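PDB 6GQ8: NEQ011 from Nanoarchaeum equitans Kin4-M, which reduces superoxide to hydrogen peroxide at a mononuclear iron centre, as a superoxide reductase of the neelaredoxin type. Local coordinates for the interface of chains A and B and the interface of chains A and C. Sequence-based numbering; all coordinates share one arbitrary frame. Chains: chain A/B/C, NEQ011.

Contact 1: the interface of chains A and B. Residues chain A 44-45, 47, 62, 64; chain B 47, 59, 62, 64.
B:Arg62 and A:Arg62 lay their guanidinium groups flat on one another, nearly parallel, with the two CZ carbons 3.4 Å apart. They meet in a two-fold interface formed by strands 43-52 and 58-65 of both chains, which probably holds this pair of subunits together in the deposited assembly. The side chains arrive from opposite directions, and NE of each sits over the centre of the other's guanidinium. Acids surround the stacked pair. A:Arg62 grips A:Asp47 side-on: NE binds OD1 on its syn lone pair at 2.8 Å, and NH2 reaches OD2. B:Arg62 and B:Asp47 do the same, which fixes the rotation of each guanidinium. Across the interface, NH1 of A:Arg62 donates to OE2 of B:Glu64 at 2.7 Å, from above the carboxylate plane, in a hydrogen-bonded salt bridge; NH1 of B:Arg62 does likewise to OE2 of A:Glu64. NH2 of each arginine also has a longer salt bridge to the partner chain's Asp47. The bend at chi3 (-79°) turns each guanidinium out of line with its otherwise extended chain and into the stack. The acids would be expected to offset much of the paired positive charge.

A:Trp45 supplies an aromatic wall for B:Arg62, whose NH2 lies over the six-membered ring, 3.1 Å from its centroid, in a cation-pi contact; the guanidinium is tipped about 60° from the indole. At the indole's rim, A:Trp45 NE1 donates to B:His59 ND1 at 3.0 Å, in the imidazole plane but tilted 26° from that of the indole.

Contact 2: the interface of chains A and C. Residues chain A 70-71; chain C 98-99.
A:Tyr71 reaches across to the backbone of C:Leu99, and its phenol OH donates a hydrogen bond of 2.5 Å to the carbonyl O. That oxygen lies at the edge of the phenol ring, in the ring plane, and receives the OH in its own carbonyl plane, on a lone pair, with a C=O...OH angle of 132°. The leucine side chain packs against the same ring: CD2 of C:Leu99 is 4.0 Å from CE2 of A:Tyr71, where the two side chains cross at a slant. With chi1 at -56°, the tyrosine ring stands beside its own backbone N and opposite its carbonyl carbon, which carries the OH out to chain C. Replacing this tyrosine with a phenylalanine would probably leave the C:Leu99 carbonyl without its phenol donor and cost the contact its direct hydrogen bond at that edge.

The A:Glu70 side is looser. Its CG rests 3.4 Å from C:Thr98 O, and a bend at chi2 (87°) brings OE2 alongside the threonine side chain. One water bridges the carboxylate and the hydroxyl, 2.6 Å from A:Glu70 OE2 and 3.0 Å from C:Thr98 OG1. C:Thr98 and C:Leu99 belong to the short stretch between the iron ligands C:Cys97 and C:His100, so in this assembly the 3-10 helix 70-72 of one subunit probably braces the metal-binding loop of another.

Contact 1: the interface of chains A and B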
# COMPACT_ATOMS: atom_id res chain seq x y z
N GLN A 44 -7.57 5.86 -7.50
CA GLN A 44 -7.11 4.64 -6.86
C GLN A 44 -6.53 4.88 -5.47
O GLN A 44 -6.78 4.08 -4.56
CB GLN A 44 -6.06 3.96 -7.75
CG GLN A 44 -5.83 2.49 -7.42
CD GLN A 44 -4.96 1.80 -8.46
OE1 GLN A 44 -3.74 1.93 -8.44
NE2 GLN A 44 -5.59 1.08 -9.39
N TRP A 45 -5.77 5.95 -5.28
CA TRP A 45 -5.11 6.16 -3.99
C TRP A 45 -4.73 7.62 -3.83
O TRP A 45 -4.73 8.40 -4.79
CB TRP A 45 -3.87 5.26 -3.85
CG TRP A 45 -2.88 5.37 -4.98
CD1 TRP A 45 -2.76 4.53 -6.06
CD2 TRP A 45 -1.85 6.36 -5.13
NE1 TRP A 45 -1.73 4.94 -6.87
CE2 TRP A 45 -1.15 6.06 -6.32
CE3 TRP A 45 -1.45 7.47 -4.37
CZ2 TRP A 45 -0.08 6.83 -6.77
CZ3 TRP A 45 -0.39 8.23 -4.82
CH2 TRP A 45 0.28 7.91 -6.01
N ASP A 47 -1.60 9.78 -1.52
CA ASP A 47 -0.50 9.86 -0.58
C ASP A 47 -0.50 11.24 0.07
O ASP A 47 -0.71 12.25 -0.61
CB ASP A 47 0.85 9.62 -1.27
CG ASP A 47 1.19 8.15 -1.39
OD1 ASP A 47 0.79 7.37 -0.50
OD2 ASP A 47 1.89 7.78 -2.36
N ARG A 62 -0.91 6.75 3.61
CA ARG A 62 -1.20 6.22 2.28
C ARG A 62 -2.56 5.55 2.34
O ARG A 62 -2.78 4.65 3.16
CB ARG A 62 -0.11 5.23 1.84
CG ARG A 62 -0.39 4.47 0.56
CD ARG A 62 0.90 3.83 0.01
NE ARG A 62 1.74 4.79 -0.70
CZ ARG A 62 2.96 4.53 -1.16
NH1 ARG A 62 3.51 3.34 -0.97
NH2 ARG A 62 3.64 5.47 -1.80
N GLU A 64 -5.50 3.65 0.05
CA GLU A 64 -5.93 3.01 -1.19
C GLU A 64 -7.44 2.83 -1.16
O GLU A 64 -7.98 2.26 -0.20
CB GLU A 64 -5.24 1.66 -1.38
CG GLU A 64 -3.72 1.69 -1.38
CD GLU A 64 -3.13 1.56 -2.78
OE1 GLU A 64 -3.91 1.51 -3.75
OE2 GLU A 64 -1.89 1.46 -2.89
N ASP B 47 7.53 3.07 -5.92
CA ASP B 47 6.45 3.04 -6.90
C ASP B 47 7.05 2.97 -8.30
O ASP B 47 8.03 3.65 -8.60
CB ASP B 47 5.55 4.28 -6.79
CG ASP B 47 4.43 4.13 -5.77
OD1 ASP B 47 3.93 3.00 -5.58
OD2 ASP B 47 4.03 5.14 -5.17
N HIS B 59 0.41 3.69 -13.34
CA HIS B 59 0.99 3.03 -12.18
C HIS B 59 1.08 1.53 -12.44
O HIS B 59 0.06 0.88 -12.70
CB HIS B 59 0.16 3.32 -10.94
CG HIS B 59 0.91 3.18 -9.65
ND1 HIS B 59 0.39 3.57 -8.44
CD2 HIS B 59 2.16 2.71 -9.39
CE1 HIS B 59 1.27 3.34 -7.48
NE2 HIS B 59 2.36 2.82 -8.04
N ARG B 62 3.36 -1.15 -6.85
CA ARG B 62 3.68 -0.52 -5.57
C ARG B 62 4.23 -1.60 -4.66
O ARG B 62 3.55 -2.60 -4.42
CB ARG B 62 2.45 0.16 -4.96
CG ARG B 62 2.63 0.67 -3.54
CD ARG B 62 1.52 1.65 -3.18
NE ARG B 62 1.78 2.97 -3.77
CZ ARG B 62 0.92 3.98 -3.76
NH1 ARG B 62 -0.28 3.83 -3.20
NH2 ARG B 62 1.26 5.13 -4.31
N GLU B 64 6.04 -2.26 -0.92
CA GLU B 64 6.39 -1.78 0.41
C GLU B 64 7.35 -2.76 1.05
O GLU B 64 7.06 -3.96 1.14
CB GLU B 64 5.13 -1.62 1.28
CG GLU B 64 4.07 -0.72 0.67
CD GLU B 64 4.02 0.65 1.32
OE1 GLU B 64 4.86 0.92 2.21
OE2 GLU B 64 3.14 1.45 0.94

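Contact 2: the interface of chains A and C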
# COMPACT_ATOMS: atom_id res chain seq x y z
N GLU A 70 -16.90 -3.99 -7.72
CA GLU A 70 -16.97 -5.39 -7.33
C GLU A 70 -18.18 -5.62 -6.44
O GLU A 70 -18.27 -5.07 -5.34
CB GLU A 70 -15.69 -5.81 -6.62
CG GLU A 70 -14.45 -5.81 -7.50
CD GLU A 70 -13.75 -4.46 -7.55
OE1 GLU A 70 -14.34 -3.47 -7.07
OE2 GLU A 70 -12.62 -4.40 -8.08
N TYR A 71 -19.12 -6.44 -6.92
CA TYR A 71 -20.37 -6.72 -6.22
C TYR A 71 -21.11 -5.43 -5.87
O TYR A 71 -21.77 -5.34 -4.83
CB TYR A 71 -20.13 -7.58 -4.98
CG TYR A 71 -19.41 -8.88 -5.27
CD1 TYR A 71 -20.06 -9.92 -5.91
CD2 TYR A 71 -18.08 -9.07 -4.91
CE1 TYR A 71 -19.42 -11.12 -6.19
CE2 TYR A 71 -17.42 -10.26 -5.18
CZ TYR A 71 -18.10 -11.28 -5.82
OH TYR A 71 -17.46 -12.47 -6.09
N THR C 98 -10.12 -9.81 -6.81
CA THR C 98 -11.21 -8.85 -6.67
C THR C 98 -12.59 -9.50 -6.66
O THR C 98 -13.57 -8.83 -6.32
CB THR C 98 -11.14 -7.80 -7.78
OG1 THR C 98 -11.16 -8.45 -9.06
CG2 THR C 98 -9.88 -6.96 -7.64
N LEU C 99 -12.70 -10.77 -7.04
CA LEU C 99 -13.98 -11.47 -7.00
C LEU C 99 -14.00 -12.68 -6.08
O LEU C 99 -15.06 -13.01 -5.55
CB LEU C 99 -14.40 -11.91 -8.41
CG LEU C 99 -14.78 -10.80 -9.39
CD1 LEU C 99 -15.32 -11.39 -10.68
CD2 LEU C 99 -15.80 -9.85 -8.76
O HOH W 1 -11.97 -5.81 -10.16

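Contact 1 and contact 2 lie about 20 Å apart, measured between the centres of their C-alpha atoms, and share no residues among those given. Chain A takes part in both: strands 43-52 and 58-65 serve contact 1, while the 3-10 helix 70-72, soon after the second strand, serves contact 2. One subunit thus touches two different neighbours through two distinct two-fold interfaces, an arrangement that can build the four-copy deposited assembly. Contact 1 joins strand surfaces through charged and aromatic groups; contact 2 reaches the iron-ligand loop of chain C, so tetramer assembly may also help steady the active site.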